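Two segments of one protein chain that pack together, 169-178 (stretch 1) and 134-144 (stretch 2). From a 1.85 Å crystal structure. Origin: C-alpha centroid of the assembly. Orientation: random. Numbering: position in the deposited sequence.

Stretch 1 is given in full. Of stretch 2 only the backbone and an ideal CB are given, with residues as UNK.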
ATOM      1  N   SER B 169       2.126   5.249  -2.682  1.00 16.06           N
ATOM      2  CA  SER B 169       2.022   4.411  -1.494  1.00 17.83           C
ATOM      3  C   SER B 169       0.578   3.956  -1.333  1.00 16.51           C
ATOM      4  O   SER B 169       0.307   2.790  -1.050  1.00 16.26           O
ATOM      5  CB  SER B 169       2.446   5.221  -0.255  1.00 19.48           C
ATOM      6  OG  SER B 169       2.087   4.567   0.947  1.00 26.99           O
ATOM      7  N   ILE B 170      -0.343   4.896  -1.512  1.00 14.92           N
ATOM      8  CA  ILE B 170      -1.765   4.605  -1.381  1.00 16.89           C
ATOM      9  C   ILE B 170      -2.229   3.747  -2.551  1.00 15.72           C
ATOM     10  O   ILE B 170      -2.962   2.769  -2.375  1.00 15.51           O
ATOM     11  CB  ILE B 170      -2.577   5.915  -1.326  1.00 16.87           C
ATOM     12  CG1 ILE B 170      -2.065   6.767  -0.166  1.00 14.57           C
ATOM     13  CG2 ILE B 170      -4.068   5.612  -1.156  1.00 17.64           C
ATOM     14  CD1 ILE B 170      -2.711   8.133  -0.039  1.00 13.64           C
ATOM     15  N   ILE B 171      -1.781   4.111  -3.749  1.00 15.45           N
ATOM     16  CA  ILE B 171      -2.137   3.376  -4.954  1.00 14.01           C
ATOM     17  C   ILE B 171      -1.653   1.936  -4.848  1.00 15.52           C
ATOM     18  O   ILE B 171      -2.343   1.010  -5.274  1.00 15.53           O
ATOM     19  CB  ILE B 171      -1.523   4.043  -6.215  1.00 15.17           C
ATOM     20  CG1 ILE B 171      -2.238   5.368  -6.493  1.00 16.74           C
ATOM     21  CG2 ILE B 171      -1.628   3.113  -7.419  1.00 13.60           C
ATOM     22  CD1 ILE B 171      -1.506   6.273  -7.457  1.00 17.12           C
ATOM     23  N   ALA B 172      -0.477   1.742  -4.259  1.00 15.37           N
ATOM     24  CA  ALA B 172       0.080   0.403  -4.111  1.00 16.05           C
ATOM     25  C   ALA B 172      -0.824  -0.477  -3.261  1.00 15.95           C
ATOM     26  O   ALA B 172      -1.055  -1.640  -3.594  1.00 16.10           O
ATOM     27  CB  ALA B 172       1.476   0.478  -3.493  1.00 16.65           C
ATOM     28  N   ALA B 173      -1.330   0.075  -2.162  1.00 14.97           N
ATOM     29  CA  ALA B 173      -2.222  -0.673  -1.280  1.00 14.84           C
ATOM     30  C   ALA B 173      -3.463  -1.140  -2.043  1.00 16.83           C
ATOM     31  O   ALA B 173      -3.886  -2.286  -1.908  1.00 18.22           O
ATOM     32  CB  ALA B 173      -2.636   0.188  -0.097  1.00 12.22           C
ATOM     33  N   LEU B 174      -4.038  -0.255  -2.854  1.00 17.47           N
ATOM     34  CA  LEU B 174      -5.232  -0.598  -3.621  1.00 18.53           C
ATOM     35  C   LEU B 174      -4.931  -1.604  -4.726  1.00 19.02           C
ATOM     36  O   LEU B 174      -5.782  -2.425  -5.073  1.00 19.11           O
ATOM     37  CB  LEU B 174      -5.865   0.668  -4.193  1.00 18.20           C
ATOM     38  CG  LEU B 174      -6.550   1.528  -3.132  1.00 18.68           C
ATOM     39  CD1 LEU B 174      -7.049   2.812  -3.760  1.00 20.14           C
ATOM     40  CD2 LEU B 174      -7.702   0.739  -2.494  1.00 21.53           C
ATOM     41  N   LYS B 175      -3.719  -1.553  -5.272  1.00 18.32           N
ATOM     42  CA  LYS B 175      -3.319  -2.501  -6.309  1.00 18.52           C
ATOM     43  C   LYS B 175      -3.323  -3.907  -5.701  1.00 19.22           C
ATOM     44  O   LYS B 175      -3.776  -4.869  -6.325  1.00 19.40           O
ATOM     45  CB  LYS B 175      -1.918  -2.165  -6.827  1.00 19.27           C
ATOM     46  CG  LYS B 175      -1.406  -3.104  -7.916  1.00 23.27           C
ATOM     47  CD  LYS B 175      -0.110  -2.581  -8.534  1.00 26.26           C
ATOM     48  CE  LYS B 175       1.010  -2.510  -7.502  1.00 31.59           C
ATOM     49  NZ  LYS B 175       2.239  -1.823  -7.995  1.00 34.81           N
ATOM     50  N   VAL B 176      -2.812  -4.015  -4.478  1.00 18.22           N
ATOM     51  CA  VAL B 176      -2.767  -5.295  -3.776  1.00 18.69           C
ATOM     52  C   VAL B 176      -4.157  -5.768  -3.359  1.00 16.71           C
ATOM     53  O   VAL B 176      -4.480  -6.948  -3.486  1.00 16.70           O
ATOM     54  CB  VAL B 176      -1.865  -5.207  -2.526  1.00 17.81           C
ATOM     55  CG1 VAL B 176      -2.069  -6.427  -1.628  1.00 18.93           C
ATOM     56  CG2 VAL B 176      -0.420  -5.124  -2.962  1.00 20.80           C
ATOM     57  N   ALA B 177      -4.983  -4.844  -2.880  1.00 17.52           N
ATOM     58  CA  ALA B 177      -6.329  -5.190  -2.438  1.00 19.76           C
ATOM     59  C   ALA B 177      -7.285  -5.511  -3.585  1.00 20.88           C
ATOM     60  O   ALA B 177      -8.223  -6.282  -3.409  1.00 20.52           O
ATOM     61  CB  ALA B 177      -6.898  -4.065  -1.591  1.00 19.10           C
ATOM     62  N   THR B 178      -7.047  -4.933  -4.758  1.00 20.92           N
ATOM     63  CA  THR B 178      -7.932  -5.159  -5.904  1.00 21.54           C
ATOM     64  C   THR B 178      -7.382  -6.133  -6.927  1.00 23.10           C
ATOM     65  O   THR B 178      -8.137  -6.733  -7.694  1.00 23.39           O
ATOM     66  CB  THR B 178      -8.222  -3.852  -6.659  1.00 21.03           C
ATOM     67  OG1 THR B 178      -7.020  -3.393  -7.297  1.00 18.00           O
ATOM     68  CG2 THR B 178      -8.733  -2.786  -5.711  1.00 19.77           C
ATOM     69  N   UNK B 134     -11.945   4.429   3.512  1.00 19.97           N
ATOM     70  CA  UNK B 134     -11.816   4.883   2.132  1.00 19.49           C
ATOM     71  C   UNK B 134     -11.225   3.775   1.260  1.00 18.63           C
ATOM     72  O   UNK B 134     -11.711   3.520   0.158  1.00 18.83           O
ATOM     73  CB  UNK B 134     -10.947   6.140   2.060  1.00 19.49           C
ATOM     74  N   UNK B 135     -10.173   3.116   1.746  1.00 18.57           N
ATOM     75  CA  UNK B 135      -9.557   2.022   0.997  1.00 18.75           C
ATOM     76  C   UNK B 135     -10.570   0.907   0.741  1.00 19.32           C
ATOM     77  O   UNK B 135     -10.563   0.271  -0.316  1.00 18.78           O
ATOM     78  CB  UNK B 135      -8.344   1.473   1.751  1.00 18.75           C
ATOM     79  N   UNK B 136     -11.431   0.673   1.724  1.00 17.58           N
ATOM     80  CA  UNK B 136     -12.450  -0.362   1.623  1.00 17.75           C
ATOM     81  C   UNK B 136     -13.412  -0.110   0.459  1.00 17.36           C
ATOM     82  O   UNK B 136     -13.554  -0.949  -0.428  1.00 17.56           O
ATOM     83  CB  UNK B 136     -13.232  -0.452   2.935  1.00 17.75           C
ATOM     84  N   UNK B 137     -14.076   1.041   0.458  1.00 17.93           N
ATOM     85  CA  UNK B 137     -15.013   1.348  -0.618  1.00 18.93           C
ATOM     86  C   UNK B 137     -14.337   1.441  -1.978  1.00 18.91           C
ATOM     87  O   UNK B 137     -14.911   1.036  -2.990  1.00 19.01           O
ATOM     88  CB  UNK B 137     -15.738   2.661  -0.317  1.00 18.93           C
ATOM     89  N   UNK B 138     -13.109   1.951  -2.009  1.00 18.15           N
ATOM     90  CA  UNK B 138     -12.391   2.055  -3.273  1.00 18.08           C
ATOM     91  C   UNK B 138     -12.136   0.647  -3.811  1.00 17.75           C
ATOM     92  O   UNK B 138     -12.270   0.390  -5.006  1.00 19.56           O
ATOM     93  CB  UNK B 138     -11.079   2.822  -3.099  1.00 18.08           C
ATOM     94  N   UNK B 139     -11.760  -0.262  -2.918  1.00 17.18           N
ATOM     95  CA  UNK B 139     -11.493  -1.641  -3.289  1.00 17.35           C
ATOM     96  C   UNK B 139     -12.772  -2.326  -3.772  1.00 18.42           C
ATOM     97  O   UNK B 139     -12.775  -3.007  -4.801  1.00 18.88           O
ATOM     98  CB  UNK B 139     -10.891  -2.404  -2.107  1.00 17.35           C
ATOM     99  N   UNK B 140     -13.855  -2.149  -3.024  1.00 18.68           N
ATOM    100  CA  UNK B 140     -15.130  -2.754  -3.396  1.00 18.53           C
ATOM    101  C   UNK B 140     -15.564  -2.252  -4.767  1.00 17.89           C
ATOM    102  O   UNK B 140     -15.988  -3.034  -5.613  1.00 19.79           O
ATOM    103  CB  UNK B 140     -16.203  -2.447  -2.349  1.00 18.53           C
ATOM    104  N   UNK B 141     -15.431  -0.949  -4.990  1.00 19.24           N
ATOM    105  CA  UNK B 141     -15.821  -0.351  -6.265  1.00 17.71           C
ATOM    106  C   UNK B 141     -14.955  -0.846  -7.425  1.00 17.66           C
ATOM    107  O   UNK B 141     -15.470  -1.274  -8.454  1.00 16.81           O
ATOM    108  CB  UNK B 141     -15.738   1.174  -6.172  1.00 17.71           C
ATOM    109  N   UNK B 142     -13.633  -0.797  -7.260  1.00 17.17           N
ATOM    110  CA  UNK B 142     -12.728  -1.261  -8.312  1.00 16.72           C
ATOM    111  C   UNK B 142     -12.980  -2.743  -8.621  1.00 17.55           C
ATOM    112  O   UNK B 142     -12.916  -3.159  -9.783  1.00 16.21           O
ATOM    113  CB  UNK B 142     -11.271  -1.043  -7.898  1.00 16.72           C
ATOM    114  N   UNK B 143     -13.254  -3.533  -7.581  1.00 18.67           N
ATOM    115  CA  UNK B 143     -13.541  -4.958  -7.757  1.00 20.03           C
ATOM    116  C   UNK B 143     -14.877  -5.165  -8.452  1.00 20.27           C
ATOM    117  O   UNK B 143     -15.140  -6.221  -9.028  1.00 22.49           O
ATOM    118  CB  UNK B 143     -13.538  -5.676  -6.406  1.00 20.03           C
ATOM    119  N   UNK B 144     -15.724  -4.151  -8.380  1.00 21.89           N
ATOM    120  CA  UNK B 144     -17.031  -4.215  -9.019  1.00 21.86           C
ATOM    121  C   UNK B 144     -16.968  -3.725 -10.469  1.00 22.17           C
ATOM    122  O   UNK B 144     -17.995  -3.588 -11.144  1.00 23.08           O
ATOM    123  CB  UNK B 144     -18.045  -3.388  -8.226  1.00 21.86           C
TER

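Stretch 1 is helical throughout and stretch 2 for nearly all its length, and the helix axes approach to 9.4 Å while crossing at -49°, so the second helix can meet the first along one strip of its surface, with small or slender side chains favoured where the backbones come nearest.

Position 134 has nothing of the first stretch within 5.5 Å of its ideal CB, and almost any helix-compatible residue would serve. It is Lys 134, whose extended chain leads away and whose NZ is hydrogen-bonded elsewhere in the structure.

At position 135 the CA-to-CB bond points sideways, yet the ideal CB lies 4.4 Å from CD2 of Leu 174, and Ile 170 offers further apolar surface. An apolar residue long enough to reach across would suit, such as leucine, isoleucine or methionine. Leu 135 does so with chi1 m and chi2 t: its CD2 comes 3.8 Å from CD2 of Leu 174 and 4.2 Å from CG2 of Ile 170, knitting the early part of this contact together.

Positions 136 and 137 meet nothing of the first stretch, so it sets no demand on either. They are Lys 136, whose CA-to-CB bond points away, and Tyr 137.

Position 138 points toward the partner, and its ideal CB is already 4.0 Å from CD2 of Leu 174. A small residue gives van der Waals contact without needing to extend; alanine is the simplest choice, with serine also conceivable. Ala 138 packs its CB at 4.0 Å against Leu 174 CD2.

At position 139 the backbones come nearest: its CA lies 5.6 Å from CA of Thr 178, and its ideal CB is 4.2 Å from Thr 178 CG2, 4.4 Å from Ala 177 CB and 4.5 Å from Leu 174 CD2. These are all carbon neighbours, so alanine, serine, valine or threonine would suit, a hydroxyl being best satisfied within its own helix. Thr 139, with chi1 m, does this: OG1 donates to the backbone O of Leu 135 at 2.8 Å. Thr 139 OG1 lies 3.3 Å from Leu 174 CD2 and 3.5 Å from Ala 177 CB, while Thr 139 CG2 is 4.1 Å from Thr 178 CG2.

Positions 140 and 141 have no neighbour in the first stretch, which leaves their choice open. They are Leu 140 and Ala 141.

Position 142 returns to the interface, pointing toward it, with the ideal CB 3.8 Å from the methyl CG2 of Thr 178. An aliphatic residue is expected, valine, isoleucine or leucine. Ile 142 sets its CG2 3.7 Å from CG2 of Thr 178.

Position 143 has an ideal CB without near neighbours, but the carbonyls of Ala 177 and Thr 178 lie within range of a long donor: lysine, glutamine or arginine. Arg 143 brings its end nearer, and two nitrogens share one acceptor: NE and NH2 both donate to Ala 177 O, at 3.0 and 2.9 Å, near the guanidinium plane. Thr 178 O lies over one face.

Position 144 leaves the helix, out of reach of the partner; a polar residue fits such a turn. It is Asn 144, with OD1 hydrogen-bonded elsewhere.

Stretch 2 134-144: KLKYATLAIRN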
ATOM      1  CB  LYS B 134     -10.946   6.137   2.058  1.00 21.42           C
ATOM      2  CG  LYS B 134     -11.587   7.370   2.671  1.00 22.81           C
ATOM      3  CD  LYS B 134     -10.765   8.613   2.385  1.00 26.48           C
ATOM      4  CE  LYS B 134     -11.347   9.833   3.075  1.00 26.84           C
ATOM      5  NZ  LYS B 134     -10.569  11.059   2.737  1.00 30.66           N
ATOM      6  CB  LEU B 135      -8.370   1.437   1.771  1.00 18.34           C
ATOM      7  CG  LEU B 135      -7.158   2.350   1.941  1.00 19.63           C
ATOM      8  CD1 LEU B 135      -6.111   1.650   2.797  1.00 18.18           C
ATOM      9  CD2 LEU B 135      -6.591   2.700   0.565  1.00 19.05           C
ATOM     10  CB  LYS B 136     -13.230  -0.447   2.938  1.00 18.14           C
ATOM     11  CG  LYS B 136     -14.337  -1.496   2.940  1.00 21.33           C
ATOM     12  CD  LYS B 136     -15.183  -1.421   4.206  1.00 21.83           C
ATOM     13  CE  LYS B 136     -15.924  -0.093   4.330  1.00 25.34           C
ATOM     14  NZ  LYS B 136     -16.835  -0.081   5.515  1.00 25.07           N
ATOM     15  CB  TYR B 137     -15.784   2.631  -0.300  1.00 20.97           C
ATOM     16  CG  TYR B 137     -16.788   2.410   0.801  1.00 21.16           C
ATOM     17  CD1 TYR B 137     -17.773   1.435   0.669  1.00 22.80           C
ATOM     18  CD2 TYR B 137     -16.712   3.113   2.002  1.00 23.22           C
ATOM     19  CE1 TYR B 137     -18.656   1.155   1.709  1.00 24.60           C
ATOM     20  CE2 TYR B 137     -17.594   2.842   3.056  1.00 23.73           C
ATOM     21  CZ  TYR B 137     -18.561   1.859   2.897  1.00 25.08           C
ATOM     22  OH  TYR B 137     -19.437   1.566   3.918  1.00 27.37           O
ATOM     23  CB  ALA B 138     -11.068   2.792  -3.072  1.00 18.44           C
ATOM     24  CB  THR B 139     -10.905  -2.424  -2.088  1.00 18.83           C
ATOM     25  OG1 THR B 139      -9.597  -1.921  -1.793  1.00 16.84           O
ATOM     26  CG2 THR B 139     -10.813  -3.908  -2.389  1.00 17.31           C
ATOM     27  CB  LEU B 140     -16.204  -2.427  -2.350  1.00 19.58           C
ATOM     28  CG  LEU B 140     -16.065  -3.149  -1.002  1.00 20.37           C
ATOM     29  CD1 LEU B 140     -17.069  -2.610  -0.004  1.00 21.42           C
ATOM     30  CD2 LEU B 140     -16.266  -4.640  -1.209  1.00 19.58           C
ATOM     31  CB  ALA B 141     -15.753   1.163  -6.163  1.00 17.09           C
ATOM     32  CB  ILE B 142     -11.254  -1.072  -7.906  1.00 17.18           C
ATOM     33  CG1 ILE B 142     -10.928   0.423  -7.840  1.00 16.49           C
ATOM     34  CG2 ILE B 142     -10.343  -1.802  -8.894  1.00 18.32           C
ATOM     35  CD1 ILE B 142      -9.567   0.726  -7.225  1.00 14.46           C
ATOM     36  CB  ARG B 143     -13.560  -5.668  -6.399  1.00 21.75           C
ATOM     37  CG  ARG B 143     -12.263  -6.349  -6.114  1.00 22.80           C
ATOM     38  CD  ARG B 143     -12.148  -6.793  -4.700  1.00 23.83           C
ATOM     39  NE  ARG B 143     -10.794  -7.269  -4.481  1.00 25.71           N
ATOM     40  CZ  ARG B 143     -10.322  -8.407  -4.967  1.00 25.38           C
ATOM     41  NH1 ARG B 143     -11.096  -9.198  -5.695  1.00 27.07           N
ATOM     42  NH2 ARG B 143      -9.064  -8.744  -4.730  1.00 27.24           N
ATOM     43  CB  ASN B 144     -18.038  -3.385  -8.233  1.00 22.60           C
ATOM     44  CG  ASN B 144     -19.463  -3.609  -8.698  1.00 25.20           C
ATOM     45  OD1 ASN B 144     -19.905  -4.748  -8.845  1.00 21.73           O
ATOM     46  ND2 ASN B 144     -20.194  -2.523  -8.911  1.00 23.97           N
TER
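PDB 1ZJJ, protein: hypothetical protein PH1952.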